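3-hydroxyisobutyrate dehydrogenase (Thermus thermophilus, PDB 2CVZ) probably catalyses the NADP-dependent oxidation of 3-hydroxyisobutyrate to methylmalonate semialdehyde, a step in valine catabolism. Local coordinates at residues C[25-33]-C[45-55]; C[16-24]-C[142-150]. All blocks are in the same frame, centred on the assembly; numbering follows the deposited sequence.

Contact 1 (C[25-33]-C[45-55]). With NDP (NADPH dihydro-nicotinamide-adenine-dinucleotide phosphate), chain G.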
loop_
_atom_site.group_PDB
_atom_site.type_symbol
_atom_site.label_atom_id
_atom_site.label_comp_id
_atom_site.label_asym_id
_atom_site.label_seq_id
_atom_site.Cartn_x
_atom_site.Cartn_y
_atom_site.Cartn_z
ATOM N N PRO C 25 -49.383 0.582 -11.221
ATOM C CA PRO C 25 -49.417 0.988 -12.630
ATOM C C PRO C 25 -48.061 1.668 -12.814
ATOM O O PRO C 25 -47.768 2.654 -12.132
ATOM C CB PRO C 25 -50.569 1.990 -12.674
ATOM C CG PRO C 25 -51.480 1.508 -11.581
ATOM C CD PRO C 25 -50.505 1.179 -10.475
ATOM N N THR C 26 -47.236 1.154 -13.719
ATOM C CA THR C 26 -45.896 1.702 -13.889
ATOM C C THR C 26 -45.519 2.156 -15.289
ATOM O O THR C 26 -45.707 1.430 -16.265
ATOM C CB THR C 26 -44.841 0.669 -13.423
ATOM O OG1 THR C 26 -45.115 0.282 -12.072
ATOM C CG2 THR C 26 -43.437 1.251 -13.506
ATOM N N LEU C 27 -44.972 3.365 -15.370
ATOM C CA LEU C 27 -44.514 3.924 -16.634
ATOM C C LEU C 27 -43.000 3.733 -16.669
ATOM O O LEU C 27 -42.324 3.933 -15.659
ATOM C CB LEU C 27 -44.833 5.419 -16.714
ATOM C CG LEU C 27 -46.281 5.875 -16.524
ATOM C CD1 LEU C 27 -46.362 7.372 -16.791
ATOM C CD2 LEU C 27 -47.207 5.115 -17.471
ATOM N N VAL C 28 -42.463 3.330 -17.814
ATOM C CA VAL C 28 -41.023 3.144 -17.916
ATOM C C VAL C 28 -40.447 3.823 -19.149
ATOM O O VAL C 28 -41.112 3.951 -20.179
ATOM C CB VAL C 28 -40.627 1.643 -17.951
ATOM C CG1 VAL C 28 -40.970 0.979 -16.627
ATOM C CG2 VAL C 28 -41.336 0.934 -19.100
ATOM N N TRP C 29 -39.204 4.274 -19.023
ATOM C CA TRP C 29 -38.506 4.921 -20.121
ATOM C C TRP C 29 -37.045 4.522 -20.068
ATOM O O TRP C 29 -36.479 4.349 -18.986
ATOM C CB TRP C 29 -38.604 6.444 -20.023
ATOM C CG TRP C 29 -37.826 7.143 -21.105
ATOM C CD1 TRP C 29 -38.262 7.453 -22.362
ATOM C CD2 TRP C 29 -36.459 7.574 -21.037
ATOM N NE1 TRP C 29 -37.252 8.051 -23.082
ATOM C CE2 TRP C 29 -36.135 8.137 -22.291
ATOM C CE3 TRP C 29 -35.476 7.539 -20.038
ATOM C CZ2 TRP C 29 -34.866 8.663 -22.574
ATOM C CZ3 TRP C 29 -34.213 8.062 -20.319
ATOM C CH2 TRP C 29 -33.923 8.617 -21.578
ATOM N N ASN C 30 -36.444 4.369 -21.241
ATOM C CA ASN C 30 -35.039 4.016 -21.351
ATOM C C ASN C 30 -34.479 4.692 -22.596
ATOM O O ASN C 30 -35.167 4.800 -23.613
ATOM C CB ASN C 30 -34.866 2.500 -21.463
ATOM C CG ASN C 30 -33.418 2.069 -21.327
ATOM O OD1 ASN C 30 -32.798 2.269 -20.283
ATOM N ND2 ASN C 30 -32.869 1.479 -22.384
ATOM N N ARG C 31 -33.236 5.155 -22.508
ATOM C CA ARG C 31 -32.572 5.817 -23.626
ATOM C C ARG C 31 -32.708 4.942 -24.867
ATOM O O ARG C 31 -33.133 5.410 -25.922
ATOM C CB ARG C 31 -31.098 6.042 -23.290
ATOM C CG ARG C 31 -30.297 6.698 -24.389
ATOM C CD ARG C 31 -28.884 6.994 -23.918
ATOM N NE ARG C 31 -28.199 5.797 -23.441
ATOM C CZ ARG C 31 -26.917 5.761 -23.089
ATOM N NH1 ARG C 31 -26.180 6.861 -23.162
ATOM N NH2 ARG C 31 -26.371 4.630 -22.658
ATOM N N THR C 32 -32.329 3.675 -24.736
ATOM C CA THR C 32 -32.461 2.717 -25.828
ATOM C C THR C 32 -33.882 2.195 -25.627
ATOM O O THR C 32 -34.098 1.215 -24.912
ATOM C CB THR C 32 -31.452 1.558 -25.685
ATOM O OG1 THR C 32 -30.116 2.081 -25.710
ATOM C CG2 THR C 32 -31.620 0.558 -26.820
ATOM N N PHE C 33 -34.845 2.868 -26.250
ATOM C CA PHE C 33 -36.256 2.531 -26.098
ATOM C C PHE C 33 -36.687 1.087 -26.330
ATOM O O PHE C 33 -37.655 0.637 -25.723
ATOM C CB PHE C 33 -37.111 3.459 -26.961
ATOM C CG PHE C 33 -38.494 3.670 -26.423
ATOM C CD1 PHE C 33 -39.610 3.260 -27.142
ATOM C CD2 PHE C 33 -38.680 4.278 -25.184
ATOM C CE1 PHE C 33 -40.892 3.452 -26.637
ATOM C CE2 PHE C 33 -39.955 4.475 -24.668
ATOM C CZ PHE C 33 -41.065 4.062 -25.396
ATOM N N SER C 45 -45.685 -3.108 -17.776
ATOM C CA SER C 45 -45.430 -1.697 -17.535
ATOM C C SER C 45 -45.850 -0.993 -18.817
ATOM O O SER C 45 -46.292 -1.648 -19.764
ATOM C CB SER C 45 -43.940 -1.461 -17.279
ATOM O OG SER C 45 -43.153 -2.019 -18.321
ATOM N N GLU C 46 -45.729 0.329 -18.848
ATOM C CA GLU C 46 -46.085 1.081 -20.046
ATOM C C GLU C 46 -44.904 1.933 -20.483
ATOM O O GLU C 46 -44.513 2.871 -19.787
ATOM C CB GLU C 46 -47.292 1.989 -19.796
ATOM C CG GLU C 46 -47.927 2.508 -21.088
ATOM C CD GLU C 46 -48.989 3.568 -20.851
ATOM O OE1 GLU C 46 -49.702 3.488 -19.830
ATOM O OE2 GLU C 46 -49.121 4.477 -21.701
ATOM N N ALA C 47 -44.325 1.592 -21.631
ATOM C CA ALA C 47 -43.195 2.347 -22.160
ATOM C C ALA C 47 -43.734 3.672 -22.679
ATOM O O ALA C 47 -44.664 3.694 -23.480
ATOM C CB ALA C 47 -42.527 1.566 -23.286
ATOM N N VAL C 48 -43.157 4.778 -22.218
ATOM C CA VAL C 48 -43.611 6.101 -22.638
ATOM C C VAL C 48 -42.451 7.061 -22.876
ATOM O O VAL C 48 -41.332 6.817 -22.431
ATOM C CB VAL C 48 -44.520 6.745 -21.565
ATOM C CG1 VAL C 48 -45.737 5.875 -21.308
ATOM C CG2 VAL C 48 -43.729 6.950 -20.279
ATOM N N PRO C 49 -42.705 8.165 -23.603
ATOM C CA PRO C 49 -41.622 9.122 -23.840
ATOM C C PRO C 49 -41.279 9.744 -22.487
ATOM O O PRO C 49 -42.150 9.886 -21.624
ATOM C CB PRO C 49 -42.247 10.120 -24.814
ATOM C CG PRO C 49 -43.704 10.069 -24.463
ATOM C CD PRO C 49 -43.939 8.590 -24.285
ATOM N N LEU C 50 -40.015 10.102 -22.306
ATOM C CA LEU C 50 -39.537 10.669 -21.052
ATOM C C LEU C 50 -40.455 11.681 -20.371
ATOM O O LEU C 50 -40.584 11.674 -19.148
ATOM C CB LEU C 50 -38.156 11.294 -21.261
ATOM C CG LEU C 50 -37.453 11.794 -19.999
ATOM C CD1 LEU C 50 -37.321 10.655 -18.997
ATOM C CD2 LEU C 50 -36.087 12.346 -20.365
ATOM N N GLU C 51 -41.097 12.541 -21.153
ATOM C CA GLU C 51 -41.975 13.564 -20.590
ATOM C C GLU C 51 -43.088 13.023 -19.689
ATOM O O GLU C 51 -43.397 13.612 -18.654
ATOM C CB GLU C 51 -42.603 14.399 -21.710
ATOM C CG GLU C 51 -43.301 15.655 -21.210
ATOM C CD GLU C 51 -44.199 16.287 -22.257
ATOM O OE1 GLU C 51 -43.744 16.456 -23.409
ATOM O OE2 GLU C 51 -45.360 16.619 -21.925
ATOM N N ARG C 52 -43.690 11.906 -20.085
ATOM C CA ARG C 52 -44.781 11.314 -19.318
ATOM C C ARG C 52 -44.390 10.827 -17.925
ATOM O O ARG C 52 -45.256 10.586 -17.083
ATOM C CB ARG C 52 -45.408 10.156 -20.099
ATOM C CG ARG C 52 -46.120 10.573 -21.377
ATOM C CD ARG C 52 -47.051 9.467 -21.840
ATOM N NE ARG C 52 -48.044 9.173 -20.811
ATOM C CZ ARG C 52 -48.809 8.089 -20.791
ATOM N NH1 ARG C 52 -48.702 7.180 -21.749
ATOM N NH2 ARG C 52 -49.680 7.913 -19.803
ATOM N N VAL C 53 -43.093 10.679 -17.683
ATOM C CA VAL C 53 -42.619 10.221 -16.382
ATOM C C VAL C 53 -43.072 11.163 -15.264
ATOM O O VAL C 53 -43.303 10.733 -14.133
ATOM C CB VAL C 53 -41.076 10.101 -16.372
ATOM C CG1 VAL C 53 -40.575 9.783 -14.969
ATOM C CG2 VAL C 53 -40.645 9.010 -17.338
ATOM N N ALA C 54 -43.214 12.445 -15.589
ATOM C CA ALA C 54 -43.638 13.447 -14.613
ATOM C C ALA C 54 -45.071 13.219 -14.136
ATOM O O ALA C 54 -45.535 13.873 -13.201
ATOM C CB ALA C 54 -43.505 14.843 -15.212
ATOM N N GLU C 55 -45.772 12.295 -14.782
ATOM C CA GLU C 55 -47.148 11.982 -14.409
ATOM C C GLU C 55 -47.190 11.171 -13.117
ATOM O O GLU C 55 -48.220 11.107 -12.445
ATOM C CB GLU C 55 -47.830 11.176 -15.518
ATOM C CG GLU C 55 -48.243 11.979 -16.739
ATOM C CD GLU C 55 -48.840 11.105 -17.827
ATOM O OE1 GLU C 55 -49.601 10.173 -17.489
ATOM O OE2 GLU C 55 -48.555 11.351 -19.018
HETATM P PA NDP G . -26.147 -0.603 -16.742
HETATM O O1A NDP G . -26.628 -1.941 -16.956
HETATM O O2A NDP G . -24.884 -0.066 -17.362
HETATM O O5B NDP G . -27.400 0.380 -17.124
HETATM C C5B NDP G . -27.234 1.801 -17.062
HETATM C C4B NDP G . -28.598 2.333 -17.475
HETATM O O4B NDP G . -28.472 3.781 -17.478
HETATM C C3B NDP G . -29.120 1.925 -18.815
HETATM O O3B NDP G . -30.561 1.773 -18.737
HETATM C C2B NDP G . -28.785 3.052 -19.714
HETATM O O2B NDP G . -29.507 3.186 -20.940
HETATM C C1B NDP G . -28.886 4.207 -18.766
HETATM N N9A NDP G . -28.087 5.381 -19.210
HETATM C C8A NDP G . -26.685 5.486 -19.370
HETATM N N7A NDP G . -26.346 6.694 -19.777
HETATM C C5A NDP G . -27.510 7.403 -19.894
HETATM C C6A NDP G . -27.823 8.727 -20.278
HETATM N N6A NDP G . -26.853 9.572 -20.628
HETATM N N1A NDP G . -29.118 9.130 -20.285
HETATM C C2A NDP G . -30.099 8.268 -19.929
HETATM N N3A NDP G . -29.910 7.000 -19.551
HETATM C C4A NDP G . -28.578 6.622 -19.553
HETATM O O3 NDP G . -26.043 -0.295 -15.202
HETATM P PN NDP G . -26.336 -1.069 -13.836
HETATM O O1N NDP G . -25.457 -2.242 -13.816
HETATM O O2N NDP G . -27.828 -1.228 -13.834
HETATM O O5D NDP G . -25.971 0.067 -12.776
HETATM C C5D NDP G . -26.756 1.298 -12.647
HETATM C C4D NDP G . -26.448 1.888 -11.236
HETATM O O4D NDP G . -26.680 0.857 -10.280
HETATM C C3D NDP G . -24.971 2.262 -11.077
HETATM O O3D NDP G . -24.877 3.477 -10.320
HETATM C C2D NDP G . -24.352 1.068 -10.400
HETATM O O2D NDP G . -23.127 1.444 -9.795
HETATM C C1D NDP G . -25.548 0.730 -9.415
HETATM N N1N NDP G . -25.548 -0.668 -8.885
HETATM C C2N NDP G . -25.230 -1.729 -9.778
HETATM C C3N NDP G . -25.258 -3.071 -9.220
HETATM C C7N NDP G . -24.954 -4.227 -10.070
HETATM O O7N NDP G . -24.645 -5.348 -9.615
HETATM N N7N NDP G . -25.014 -4.116 -11.411
HETATM C C4N NDP G . -25.589 -3.235 -7.867
HETATM C C5N NDP G . -25.890 -2.198 -7.033
HETATM C C6N NDP G . -25.871 -0.914 -7.539
HETATM P P2B NDP G . -29.217 2.352 -22.218
HETATM O O1X NDP G . -29.715 3.228 -23.297
HETATM O O2X NDP G . -29.947 1.059 -22.116
HETATM O O3X NDP G . -27.714 2.113 -22.346
HETATM O O HOH W 1 -38.362 10.412 -25.041
#
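The indole of Trp-29 lies against Leu-50, whose CB stands over the five-membered ring, 3.8 Å from its centroid and 9° off the normal, a CH-pi contact; Leu-50 CD1 covers the same face near the ring fusion. Arg-31 N lies over the opposite face, and Val-48 O sits in the ring plane at the edge, 3.1 Å from Trp-29 CD1. With chi1 at 177°, CG is anti to the backbone N, which directs the indole across the start of 50-55. The Phe-33 ring has Val-48 N and Asn-30 O at its edge, while Ala-47 CB approaches Phe-33 CZ obliquely at 3.6 Å.

Between the strands the pairing is parallel: Glu-46 N donates to Thr-26 O (2.8 Å), Val-28 N to Glu-46 O and Val-48 N to Val-28 O. Leu-27 runs alongside Glu-46, whose carboxylate, together with that of Glu-55, is held by Arg-52; NE and NH2 grip Glu-55 side-on, and NH1 reaches Glu-46 OE2 at 2.7 Å.

Past the strand end, NDP N7A lies over one guanidinium face of Arg-31, toward its rim, while NE donates almost straight to NDP O1X. Thr-32 OG1 also donates to O1X, and Asn-30 ND2 to O2X. The contact joins the strands of the beta-alpha-beta unit 26-29, 34-43, 46-47; a 2'-phosphate grip after the second Rossmann strand, 26-29, is characteristic of NADP-binding domains.

Contact 2 (C[16-24]-C[142-150])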
loop_
_atom_site.group_PDB
_atom_site.type_symbol
_atom_site.label_atom_id
_atom_site.label_comp_id
_atom_site.label_asym_id
_atom_site.label_seq_id
_atom_site.Cartn_x
_atom_site.Cartn_y
_atom_site.Cartn_z
HETATM N N MSE C 16 -35.685 -4.369 -11.484
HETATM C CA MSE C 16 -36.256 -3.546 -10.422
HETATM C C MSE C 16 -37.605 -2.979 -10.839
HETATM O O MSE C 16 -38.581 -3.047 -10.085
HETATM C CB MSE C 16 -35.306 -2.401 -10.070
HETATM C CG MSE C 16 -34.085 -2.843 -9.296
HETATM SE SE MSE C 16 -32.819 -1.396 -9.090
HETATM C CE MSE C 16 -33.779 -0.331 -7.807
ATOM N N ALA C 17 -37.654 -2.416 -12.042
ATOM C CA ALA C 17 -38.886 -1.841 -12.559
ATOM C C ALA C 17 -39.906 -2.949 -12.784
ATOM O O ALA C 17 -41.109 -2.701 -12.805
ATOM C CB ALA C 17 -38.615 -1.100 -13.862
ATOM N N GLY C 18 -39.415 -4.172 -12.961
ATOM C CA GLY C 18 -40.309 -5.298 -13.165
ATOM C C GLY C 18 -41.138 -5.545 -11.916
ATOM O O GLY C 18 -42.342 -5.806 -11.996
ATOM N N HIS C 19 -40.496 -5.469 -10.755
ATOM C CA HIS C 19 -41.208 -5.673 -9.500
ATOM C C HIS C 19 -42.263 -4.592 -9.312
ATOM O O HIS C 19 -43.379 -4.872 -8.869
ATOM C CB HIS C 19 -40.224 -5.685 -8.331
ATOM C CG HIS C 19 -39.431 -6.950 -8.243
ATOM N ND1 HIS C 19 -39.987 -8.145 -7.843
ATOM C CD2 HIS C 19 -38.147 -7.223 -8.574
ATOM C CE1 HIS C 19 -39.080 -9.103 -7.933
ATOM N NE2 HIS C 19 -37.955 -8.569 -8.375
ATOM N N LEU C 20 -41.916 -3.359 -9.666
ATOM C CA LEU C 20 -42.856 -2.251 -9.548
ATOM C C LEU C 20 -44.037 -2.436 -10.499
ATOM O O LEU C 20 -45.181 -2.201 -10.129
ATOM C CB LEU C 20 -42.167 -0.924 -9.881
ATOM C CG LEU C 20 -41.108 -0.396 -8.913
ATOM C CD1 LEU C 20 -40.442 0.829 -9.517
ATOM C CD2 LEU C 20 -41.755 -0.048 -7.580
ATOM N N ALA C 21 -43.743 -2.860 -11.725
ATOM C CA ALA C 21 -44.771 -3.044 -12.746
ATOM C C ALA C 21 -45.844 -4.072 -12.398
ATOM O O ALA C 21 -46.995 -3.935 -12.811
ATOM C CB ALA C 21 -44.118 -3.404 -14.084
ATOM N N ARG C 22 -45.477 -5.104 -11.649
ATOM C CA ARG C 22 -46.449 -6.125 -11.282
ATOM C C ARG C 22 -47.236 -5.709 -10.043
ATOM O O ARG C 22 -48.257 -6.310 -9.711
ATOM C CB ARG C 22 -45.739 -7.461 -11.031
ATOM C CG ARG C 22 -44.975 -7.985 -12.249
ATOM C CD ARG C 22 -44.572 -9.443 -12.079
ATOM N NE ARG C 22 -43.631 -9.654 -10.981
ATOM C CZ ARG C 22 -42.339 -9.346 -11.030
ATOM N NH1 ARG C 22 -41.823 -8.810 -12.128
ATOM N NH2 ARG C 22 -41.560 -9.573 -9.979
ATOM N N ARG C 23 -46.762 -4.657 -9.384
ATOM C CA ARG C 23 -47.377 -4.160 -8.157
ATOM C C ARG C 23 -48.256 -2.918 -8.341
ATOM O O ARG C 23 -49.363 -2.846 -7.797
ATOM C CB ARG C 23 -46.262 -3.857 -7.150
ATOM C CG ARG C 23 -46.701 -3.504 -5.740
ATOM C CD ARG C 23 -47.061 -4.739 -4.922
ATOM N NE ARG C 23 -46.862 -4.507 -3.494
ATOM C CZ ARG C 23 -45.711 -4.705 -2.856
ATOM N NH1 ARG C 23 -44.649 -5.148 -3.514
ATOM N NH2 ARG C 23 -45.618 -4.447 -1.559
ATOM N N PHE C 24 -47.754 -1.940 -9.092
ATOM C CA PHE C 24 -48.469 -0.683 -9.327
ATOM C C PHE C 24 -48.473 -0.319 -10.808
ATOM O O PHE C 24 -47.662 -0.832 -11.583
ATOM C CB PHE C 24 -47.772 0.484 -8.612
ATOM C CG PHE C 24 -47.275 0.166 -7.235
ATOM C CD1 PHE C 24 -48.146 0.129 -6.155
ATOM C CD2 PHE C 24 -45.921 -0.066 -7.015
ATOM C CE1 PHE C 24 -47.675 -0.131 -4.868
ATOM C CE2 PHE C 24 -45.441 -0.327 -5.737
ATOM C CZ PHE C 24 -46.317 -0.358 -4.661
ATOM N N VAL C 142 -42.396 6.722 0.971
ATOM C CA VAL C 142 -41.902 5.887 -0.119
ATOM C C VAL C 142 -41.726 4.408 0.213
ATOM O O VAL C 142 -41.744 3.571 -0.689
ATOM C CB VAL C 142 -40.559 6.415 -0.670
ATOM C CG1 VAL C 142 -40.729 7.837 -1.172
ATOM C CG2 VAL C 142 -39.487 6.344 0.402
ATOM N N ARG C 143 -41.559 4.082 1.492
ATOM C CA ARG C 143 -41.363 2.691 1.901
ATOM C C ARG C 143 -42.281 1.674 1.222
ATOM O O ARG C 143 -41.814 0.667 0.692
ATOM C CB ARG C 143 -41.506 2.548 3.422
ATOM C CG ARG C 143 -40.245 2.868 4.207
ATOM C CD ARG C 143 -40.445 2.610 5.695
ATOM N NE ARG C 143 -39.265 2.959 6.485
ATOM C CZ ARG C 143 -38.151 2.235 6.537
ATOM N NH1 ARG C 143 -38.054 1.106 5.848
ATOM N NH2 ARG C 143 -37.130 2.645 7.279
ATOM N N PRO C 144 -43.600 1.926 1.221
ATOM C CA PRO C 144 -44.547 0.995 0.597
ATOM C C PRO C 144 -44.399 0.775 -0.908
ATOM O O PRO C 144 -45.018 -0.131 -1.462
ATOM C CB PRO C 144 -45.903 1.590 0.964
ATOM C CG PRO C 144 -45.621 3.053 1.019
ATOM C CD PRO C 144 -44.306 3.100 1.766
ATOM N N PHE C 145 -43.577 1.587 -1.565
ATOM C CA PHE C 145 -43.386 1.461 -3.007
ATOM C C PHE C 145 -42.123 0.711 -3.417
ATOM O O PHE C 145 -41.933 0.414 -4.597
ATOM C CB PHE C 145 -43.375 2.849 -3.647
ATOM C CG PHE C 145 -44.682 3.569 -3.539
ATOM C CD1 PHE C 145 -45.760 3.199 -4.335
ATOM C CD2 PHE C 145 -44.847 4.603 -2.623
ATOM C CE1 PHE C 145 -46.990 3.848 -4.219
ATOM C CE2 PHE C 145 -46.069 5.257 -2.498
ATOM C CZ PHE C 145 -47.143 4.880 -3.296
ATOM N N LEU C 146 -41.260 0.406 -2.452
ATOM C CA LEU C 146 -40.013 -0.293 -2.747
ATOM C C LEU C 146 -40.259 -1.788 -2.930
ATOM O O LEU C 146 -39.764 -2.613 -2.162
ATOM C CB LEU C 146 -39.008 -0.046 -1.619
ATOM C CG LEU C 146 -38.851 1.433 -1.251
ATOM C CD1 LEU C 146 -37.836 1.584 -0.121
ATOM C CD2 LEU C 146 -38.414 2.225 -2.480
ATOM N N ALA C 147 -41.015 -2.123 -3.971
ATOM C CA ALA C 147 -41.382 -3.505 -4.272
ATOM C C ALA C 147 -40.223 -4.438 -4.608
ATOM O O ALA C 147 -40.382 -5.658 -4.582
ATOM C CB ALA C 147 -42.406 -3.526 -5.412
ATOM N N TYR C 148 -39.064 -3.872 -4.925
ATOM C CA TYR C 148 -37.891 -4.670 -5.273
ATOM C C TYR C 148 -36.951 -4.899 -4.094
ATOM O O TYR C 148 -35.903 -5.531 -4.246
ATOM C CB TYR C 148 -37.116 -3.978 -6.398
ATOM C CG TYR C 148 -36.855 -2.506 -6.133
ATOM C CD1 TYR C 148 -35.990 -2.097 -5.116
ATOM C CD2 TYR C 148 -37.497 -1.522 -6.885
ATOM C CE1 TYR C 148 -35.773 -0.738 -4.853
ATOM C CE2 TYR C 148 -37.289 -0.164 -6.632
ATOM C CZ TYR C 148 -36.426 0.221 -5.615
ATOM O OH TYR C 148 -36.221 1.561 -5.363
ATOM N N ALA C 149 -37.337 -4.407 -2.921
ATOM C CA ALA C 149 -36.490 -4.518 -1.737
ATOM C C ALA C 149 -37.029 -5.345 -0.577
ATOM O O ALA C 149 -38.226 -5.616 -0.477
ATOM C CB ALA C 149 -36.151 -3.118 -1.230
ATOM N N LYS C 150 -36.108 -5.740 0.295
ATOM C CA LYS C 150 -36.436 -6.498 1.492
ATOM C C LYS C 150 -36.007 -5.618 2.665
ATOM O O LYS C 150 -36.840 -4.983 3.311
ATOM C CB LYS C 150 -35.682 -7.831 1.514
ATOM C CG LYS C 150 -36.040 -8.723 2.697
ATOM C CD LYS C 150 -35.420 -10.104 2.557
ATOM C CE LYS C 150 -35.804 -11.009 3.720
ATOM N NZ LYS C 150 -35.257 -12.387 3.551
#
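Met-16, a selenomethionine, and Tyr-148 make the CH-pi contact of this interface: CE lies over the centre of the phenol ring, 3.5 Å from the centroid and 14° off the normal. SE is 5.0 Å from the Tyr-148 ring centroid, above the same face, a Met-aromatic arrangement. The bend at chi3 (72°) turns the terminal methyl onto the ring, and Tyr-148 also has Met-16 CB near its CD2.

The aromatic pair, Phe-24 with Phe-145, is oblique, with planes inclined at 54° and centroids 5.1 Å apart. Phe-145 CD1 sits over one face of the Phe-24 ring, 3.6 Å from CZ, and Arg-23 CG lies on the opposite face.

Among the aliphatic contacts, Ala-147 CB points toward the helix and meets Leu-20 CD2 at 4.1 Å. Beside it, His-19 CB packs on Tyr-148 CB, the two side chains running askew.

Polar atoms appear mainly as neighbours of carbon. Arg-23 NH1 lies against the methyl of Ala-147, 3.4 Å from CB. Pro-144 O is at the edge of the Phe-24 ring, 3.5 Å from CZ, and Ala-147 O is near His-19 CB; the imidazole NE2 makes weak hydrogen bonds to Ala-123 O and Glu-124 O. With no hydrogen bond between the two segments, the end of helix 13-23 with Phe-24, and the 3-10 segment 143-145 with the turn 146-149, are held mainly by apolar and ring packing.

In the fold
From the N terminus, the chain passes through strand 4-7 and helix 13-23, which supplies the first half of contact 2, and then enters strand 26-29, the first half of contact 1. Contact 1 closes early: only helix 34-43 intervenes before strand 46-47 pairs at the sheet edge. Contact 2 closes after 117 intervening residues, at the turn leading into strand 149-156, the outermost strand on the other side, so contact 1 is nested within its loop. Their centres are about 16 Å apart, and they touch at several points, among them Ser-45 CB on Ala-21 CB (3.7 Å). Contact 1 ties two adjacent strands; contact 2 brings helix 13-23 against the approach to the last.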